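Side-chain contacts in sugar phosphate isomerase/epimerase (PDB 3OBE), which probably acts as an isomerase or epimerase on sugar-type substrates, its true substrate not being established: residues Y199-F204 with V230-N235; N173-V178 with G225-V230. All blocks are in the same frame, centred on the assembly; numbering follows the deposited sequence. Where two conformers were deposited one is given.

How the interactions relate
The two contacts lie side by side on one flank of the xylose isomerase-like TIM barrel, their centres about 8 Å apart and about 16 Å and 17 Å, respectively, from the centre of the chain. Along the sequence the segments alternate: 173-178, 199-204, 225-230, 230-235. Interaction 1 sets helix 200-207 against helix 229-235; interaction 2 joins the turn before strand 177-178 to the loop that leads into helix 229-235, and the segments overlap at Val230, which makes no contact in either. Direct bonds tie them together, Glu201 N to Glu174 O and Trp232 NE1 to Gln227 OE1. The connections that precede and follow strand 213-218 in the chain are thereby packed into one continuous cluster.

Interaction 1: Y199-F204 with V230-N235; sequences YIEELF and VEWMEN
Trp232 reaches from helix 229-235 to the first turn of helix 200-207 and is the one residue of its segment that touches the other. The aromatic part is an offset edge-to-face pair with Tyr199, the N-cap residue of helix 200-207. The edge of the indole six-membered ring is directed at the phenol face, with centroids 5.5 Å apart and planes at 64°. The closest atoms are Tyr199 CD2 and Trp232 CZ2, at 3.7 Å, while Tyr199 CB lies in the indole plane, 4.0 Å from Trp232 CH2. In Trp232, CG is anti to the carbonyl carbon (chi1 -73°), which carries the benzo end across to the neighbouring helix.

Aliphatic packing adds to the contact. Glu201 offers its CB and CG, with CG 3.9 Å from Trp232 CZ3; its chain then bends at chi2 (76°) and takes the carboxylate away from the indole. Glu202 adds its CB, 4.2 Å from Trp232 CH2. A separate backbone contact comes from Glu202 N, which stands at the indole edge, 3.9 Å from Trp232 CZ3.

The indole N-H and the phenol hydroxyl find partners outside the two segments. Trp232 NE1 bonds to Gln227 OE1, and Tyr199 OH makes a weak bond with Gln227 NE2, so a single amide serves both rings. The phenol also has a cation-pi contact with Arg177, and Phe175 meets the indole edge-to-face.

Chemically, the join between the helices is mainly apolar and aromatic: two glutamates contribute methylenes, and the indole N-H, in a buried residue, is satisfied by a neighbouring amide.

Interaction 2: N173-V178 with G225-V230; sequences NEFKRV and GQQDPV
Gly225 comes within reach of Phe175 just after helix 219-224, its carbonyl O 4.0 Å from Phe175 CB. One water, bound 2.6 Å from Gly225 O, also donates to Phe175 O and accepts from Gln227 NE2, so it links both backbones to the amide. Gln226, with positive phi, is the C-prime residue of the Schellman motif ending that helix.

Gln227 carries the main contact. Its CG sits over one face of the Phe175 ring, 3.8 Å from the centroid and 27° off the normal, a CH-pi contact displaced toward the rim. The chain bends at chi2, and the amide plane ends up 15° from the ring plane; NE2 bonds weakly to Gly225 O, while the other end of the amide is tied to the indole of Trp232. An alanine in place of Phe175 would probably leave the Gln227 methylene without its CH-pi partner and open a gap beside it.

Asp228 then caps the next helix: its OD1, met from above the carboxylate plane, accepts from Val230 N at 3.1 Å. Schellman ending and Asp N-cap thus bracket a short helix-to-helix loop, packed against a neighbouring loop on the rim of a TIM barrel.

Interaction 1: Y199-F204 with V230-N235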
loop_
_atom_site.group_PDB
_atom_site.type_symbol
_atom_site.label_atom_id
_atom_site.label_comp_id
_atom_site.label_asym_id
_atom_site.label_seq_id
_atom_site.Cartn_x
_atom_site.Cartn_y
_atom_site.Cartn_z
ATOM N N TYR A 199 -15.347 -5.379 -13.730
ATOM C CA TYR A 199 -14.337 -5.595 -12.722
ATOM C C TYR A 199 -14.635 -4.789 -11.473
ATOM O O TYR A 199 -14.991 -3.604 -11.542
ATOM C CB TYR A 199 -12.967 -5.184 -13.221
ATOM C CG TYR A 199 -12.411 -6.017 -14.320
ATOM C CD1 TYR A 199 -12.113 -7.365 -14.117
ATOM C CD2 TYR A 199 -12.071 -5.419 -15.538
ATOM C CE1 TYR A 199 -11.558 -8.109 -15.127
ATOM C CE2 TYR A 199 -11.473 -6.154 -16.535
ATOM C CZ TYR A 199 -11.233 -7.481 -16.316
ATOM O OH TYR A 199 -10.692 -8.222 -17.331
ATOM N N ILE A 200 -14.468 -5.420 -10.322
ATOM C CA ILE A 200 -14.615 -4.706 -9.058
ATOM C C ILE A 200 -13.717 -3.459 -8.984
ATOM O O ILE A 200 -14.149 -2.369 -8.575
ATOM C CB ILE A 200 -14.437 -5.645 -7.853
ATOM C CG1 ILE A 200 -15.597 -6.670 -7.806
ATOM C CG2 ILE A 200 -14.418 -4.821 -6.533
ATOM C CD1 ILE A 200 -15.325 -7.852 -6.827
ATOM N N GLU A 201 -12.449 -3.609 -9.336
ATOM C CA GLU A 201 -11.518 -2.492 -9.312
ATOM C C GLU A 201 -12.058 -1.320 -10.147
ATOM O O GLU A 201 -11.972 -0.158 -9.736
ATOM C CB GLU A 201 -10.130 -2.928 -9.819
ATOM C CG GLU A 201 -9.021 -1.910 -9.633
ATOM C CD GLU A 201 -8.447 -1.745 -8.243
ATOM O OE1 GLU A 201 -8.928 -2.396 -7.284
ATOM O OE2 GLU A 201 -7.478 -0.919 -8.114
ATOM N N GLU A 202 -12.577 -1.629 -11.342
ATOM C CA GLU A 202 -13.157 -0.623 -12.213
ATOM C C GLU A 202 -14.316 0.105 -11.571
ATOM O O GLU A 202 -14.453 1.323 -11.685
ATOM C CB GLU A 202 -13.543 -1.237 -13.586
ATOM C CG GLU A 202 -14.258 -0.308 -14.506
ATOM C CD GLU A 202 -14.474 -0.878 -15.892
ATOM O OE1 GLU A 202 -13.864 -1.883 -16.221
ATOM O OE2 GLU A 202 -15.275 -0.320 -16.632
ATOM N N LEU A 203 -15.201 -0.634 -10.904
ATOM C CA LEU A 203 -16.291 -0.038 -10.210
ATOM C C LEU A 203 -15.811 0.917 -9.096
ATOM O O LEU A 203 -16.388 1.993 -8.923
ATOM C CB LEU A 203 -17.231 -1.102 -9.646
ATOM C CG LEU A 203 -17.995 -1.878 -10.700
ATOM C CD1 LEU A 203 -18.583 -3.156 -10.008
ATOM C CD2 LEU A 203 -19.064 -0.971 -11.367
ATOM N N PHE A 204 -14.788 0.525 -8.353
ATOM C CA PHE A 204 -14.250 1.388 -7.311
ATOM C C PHE A 204 -13.653 2.652 -7.924
ATOM O O PHE A 204 -13.910 3.764 -7.444
ATOM C CB PHE A 204 -13.162 0.715 -6.473
ATOM C CG PHE A 204 -13.612 -0.357 -5.544
ATOM C CD1 PHE A 204 -14.932 -0.573 -5.189
ATOM C CD2 PHE A 204 -12.668 -1.191 -5.016
ATOM C CE1 PHE A 204 -15.273 -1.586 -4.287
ATOM C CE2 PHE A 204 -12.994 -2.170 -4.133
ATOM C CZ PHE A 204 -14.293 -2.398 -3.770
ATOM N N VAL A 230 0.201 -2.447 -16.363
ATOM C CA VAL A 230 0.518 -1.278 -17.180
ATOM C C VAL A 230 -0.752 -0.757 -17.862
ATOM O O VAL A 230 -0.955 0.452 -17.982
ATOM C CB VAL A 230 1.659 -1.555 -18.158
ATOM C CG1 VAL A 230 1.784 -0.424 -19.154
ATOM C CG2 VAL A 230 2.954 -1.762 -17.346
ATOM N N GLU A 231 -1.625 -1.683 -18.258
ATOM C CA GLU A 231 -2.888 -1.328 -18.894
ATOM C C GLU A 231 -3.788 -0.565 -17.914
ATOM O O GLU A 231 -4.424 0.428 -18.294
ATOM C CB GLU A 231 -3.608 -2.560 -19.433
ATOM C CG GLU A 231 -4.735 -2.199 -20.355
ATOM C CD GLU A 231 -5.437 -3.429 -20.955
ATOM O OE1 GLU A 231 -5.039 -4.573 -20.629
ATOM O OE2 GLU A 231 -6.408 -3.238 -21.721
ATOM N N TRP A 232 -3.868 -1.049 -16.682
ATOM C CA TRP A 232 -4.631 -0.350 -15.647
ATOM C C TRP A 232 -4.089 1.068 -15.390
ATOM O O TRP A 232 -4.866 2.017 -15.322
ATOM C CB TRP A 232 -4.737 -1.177 -14.382
ATOM C CG TRP A 232 -5.674 -2.290 -14.564
ATOM C CD1 TRP A 232 -5.412 -3.502 -15.136
ATOM C CD2 TRP A 232 -7.070 -2.301 -14.225
ATOM N NE1 TRP A 232 -6.540 -4.274 -15.156
ATOM C CE2 TRP A 232 -7.578 -3.556 -14.611
ATOM C CE3 TRP A 232 -7.952 -1.353 -13.658
ATOM C CZ2 TRP A 232 -8.921 -3.909 -14.414
ATOM C CZ3 TRP A 232 -9.299 -1.698 -13.489
ATOM C CH2 TRP A 232 -9.753 -2.955 -13.843
HETATM N N MSE A 233 -2.768 1.182 -15.274
HETATM C CA MSE A 233 -2.095 2.468 -15.075
HETATM C C MSE A 233 -2.370 3.430 -16.229
HETATM O O MSE A 233 -2.675 4.612 -16.019
HETATM C CB MSE A 233 -0.587 2.229 -14.851
HETATM C CG MSE A 233 -0.273 1.438 -13.566
HETATM SE SE MSE A 233 1.515 0.629 -13.569
HETATM C CE MSE A 233 2.664 2.184 -13.306
ATOM N N GLU A 234 -2.325 2.921 -17.462
ATOM C CA GLU A 234 -2.610 3.713 -18.637
ATOM C C GLU A 234 -4.069 4.173 -18.691
ATOM O O GLU A 234 -4.359 5.268 -19.169
ATOM C CB GLU A 234 -2.266 2.900 -19.900
ATOM C CG GLU A 234 -2.481 3.610 -21.149
ATOM C CD GLU A 234 -1.580 4.895 -21.298
ATOM O OE1 GLU A 234 -0.490 5.073 -20.629
ATOM O OE2 GLU A 234 -2.010 5.723 -22.102
ATOM N N ASN A 235 -4.992 3.365 -18.174
ATOM C CA ASN A 235 -6.392 3.732 -18.276
ATOM C C ASN A 235 -6.871 4.661 -17.164
ATOM O O ASN A 235 -7.883 5.333 -17.331
ATOM C CB ASN A 235 -7.253 2.487 -18.329
ATOM C CG ASN A 235 -7.150 1.781 -19.664
ATOM O OD1 ASN A 235 -6.645 2.343 -20.653
ATOM N ND2 ASN A 235 -7.656 0.553 -19.712
#

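Interaction 2: N173-V178 with G225-V230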
loop_
_atom_site.group_PDB
_atom_site.type_symbol
_atom_site.label_atom_id
_atom_site.label_comp_id
_atom_site.label_asym_id
_atom_site.label_seq_id
_atom_site.Cartn_x
_atom_site.Cartn_y
_atom_site.Cartn_z
ATOM N N ASN A 173 -8.740 -10.318 -6.135
ATOM C CA ASN A 173 -10.205 -10.537 -6.233
ATOM C C ASN A 173 -10.910 -9.291 -6.767
ATOM O O ASN A 173 -12.059 -9.385 -7.227
ATOM C CB ASN A 173 -10.797 -10.950 -4.909
ATOM C CG ASN A 173 -10.557 -12.395 -4.588
ATOM O OD1 ASN A 173 -10.300 -13.231 -5.475
ATOM N ND2 ASN A 173 -10.728 -12.732 -3.309
ATOM N N GLU A 174 -10.231 -8.152 -6.776
ATOM C CA GLU A 174 -10.774 -6.939 -7.368
ATOM C C GLU A 174 -10.865 -7.100 -8.890
ATOM O O GLU A 174 -11.508 -6.291 -9.568
ATOM C CB GLU A 174 -9.976 -5.723 -7.040
ATOM C CG GLU A 174 -10.029 -5.302 -5.582
ATOM C CD GLU A 174 -9.145 -6.007 -4.617
ATOM O OE1 GLU A 174 -8.397 -6.952 -4.980
ATOM O OE2 GLU A 174 -9.187 -5.599 -3.416
ATOM N N PHE A 175 -10.240 -8.147 -9.414
ATOM C CA PHE A 175 -10.291 -8.378 -10.876
ATOM C C PHE A 175 -11.254 -9.472 -11.235
ATOM O O PHE A 175 -11.286 -9.971 -12.384
ATOM C CB PHE A 175 -8.892 -8.563 -11.431
ATOM C CG PHE A 175 -8.004 -7.405 -11.134
ATOM C CD1 PHE A 175 -8.268 -6.158 -11.686
ATOM C CD2 PHE A 175 -7.020 -7.500 -10.178
ATOM C CE1 PHE A 175 -7.494 -5.048 -11.351
ATOM C CE2 PHE A 175 -6.232 -6.417 -9.861
ATOM C CZ PHE A 175 -6.468 -5.180 -10.436
ATOM N N LYS A 176 -12.102 -9.839 -10.282
ATOM C CA LYS A 176 -13.327 -10.551 -10.587
ATOM C C LYS A 176 -14.335 -9.525 -11.104
ATOM O O LYS A 176 -14.260 -8.360 -10.741
ATOM C CB LYS A 176 -13.874 -11.265 -9.364
ATOM C CG LYS A 176 -12.942 -12.386 -8.828
ATOM C CD LYS A 176 -13.473 -13.078 -7.536
ATOM C CE LYS A 176 -12.929 -14.557 -7.398
ATOM N N ARG A 177 -15.263 -10.026 -11.919
ATOM C CA ARG A 177 -16.403 -9.272 -12.418
ATOM C C ARG A 177 -17.642 -9.515 -11.567
ATOM O O ARG A 177 -17.894 -10.631 -11.061
ATOM C CB ARG A 177 -16.698 -9.673 -13.871
ATOM C CG ARG A 177 -15.668 -9.152 -14.864
ATOM C CD ARG A 177 -16.022 -9.516 -16.293
ATOM N NE ARG A 177 -14.879 -9.337 -17.179
ATOM C CZ ARG A 177 -14.611 -8.239 -17.863
ATOM N NH1 ARG A 177 -15.408 -7.202 -17.769
ATOM N NH2 ARG A 177 -13.539 -8.186 -18.649
ATOM N N VAL A 178 -18.439 -8.462 -11.406
ATOM C CA VAL A 178 -19.732 -8.589 -10.774
ATOM C C VAL A 178 -20.797 -7.967 -11.683
ATOM O O VAL A 178 -20.520 -7.072 -12.443
ATOM C CB VAL A 178 -19.782 -7.968 -9.365
ATOM C CG1 VAL A 178 -18.802 -8.706 -8.438
ATOM C CG2 VAL A 178 -19.483 -6.442 -9.378
ATOM N N GLY A 225 -4.182 -11.913 -10.969
ATOM C CA GLY A 225 -5.570 -11.835 -11.416
ATOM C C GLY A 225 -5.717 -11.750 -12.925
ATOM O O GLY A 225 -6.779 -11.349 -13.410
ATOM N N GLN A 226 -4.643 -12.100 -13.638
ATOM C CA GLN A 226 -4.597 -12.168 -15.101
ATOM C C GLN A 226 -4.653 -10.806 -15.800
ATOM O O GLN A 226 -5.035 -10.718 -16.967
ATOM C CB GLN A 226 -5.679 -13.092 -15.653
ATOM C CG GLN A 226 -5.684 -14.504 -15.056
ATOM C CD GLN A 226 -6.688 -15.428 -15.729
ATOM O OE1 GLN A 226 -7.861 -15.064 -15.926
ATOM N NE2 GLN A 226 -6.255 -16.646 -16.045
ATOM N N GLN A 227 -4.278 -9.772 -15.087
ATOM C CA GLN A 227 -4.317 -8.405 -15.606
ATOM C C GLN A 227 -2.915 -7.888 -15.939
ATOM O O GLN A 227 -1.932 -8.228 -15.273
ATOM C CB GLN A 227 -4.930 -7.472 -14.578
ATOM C CG GLN A 227 -6.343 -7.846 -14.151
ATOM C CD GLN A 227 -7.294 -7.873 -15.305
ATOM O OE1 GLN A 227 -7.367 -6.911 -16.090
ATOM N NE2 GLN A 227 -8.013 -8.981 -15.470
ATOM N N ASP A 228 -2.851 -7.013 -16.934
ATOM C CA ASP A 228 -1.641 -6.237 -17.217
ATOM C C ASP A 228 -1.698 -4.948 -16.358
ATOM O O ASP A 228 -2.512 -4.036 -16.631
ATOM C CB ASP A 228 -1.602 -5.913 -18.698
ATOM C CG ASP A 228 -0.391 -5.102 -19.095
ATOM O OD1 ASP A 228 0.440 -4.906 -18.214
ATOM O OD2 ASP A 228 -0.294 -4.692 -20.293
ATOM N N PRO A 229 -0.826 -4.841 -15.346
ATOM C CA PRO A 229 -0.893 -3.631 -14.531
ATOM C C PRO A 229 -0.584 -2.344 -15.304
ATOM O O PRO A 229 -1.135 -1.269 -14.972
ATOM C CB PRO A 229 0.134 -3.891 -13.425
ATOM C CG PRO A 229 0.983 -4.987 -13.919
ATOM C CD PRO A 229 0.195 -5.783 -14.853
ATOM N N VAL A 230 0.201 -2.447 -16.363
ATOM C CA VAL A 230 0.518 -1.278 -17.180
ATOM C C VAL A 230 -0.752 -0.757 -17.862
ATOM O O VAL A 230 -0.955 0.452 -17.982
ATOM C CB VAL A 230 1.659 -1.555 -18.158
ATOM C CG1 VAL A 230 1.784 -0.424 -19.154
ATOM C CG2 VAL A 230 2.954 -1.762 -17.346
HETATM O O HOH W 1 -9.200 -11.078 -14.278
#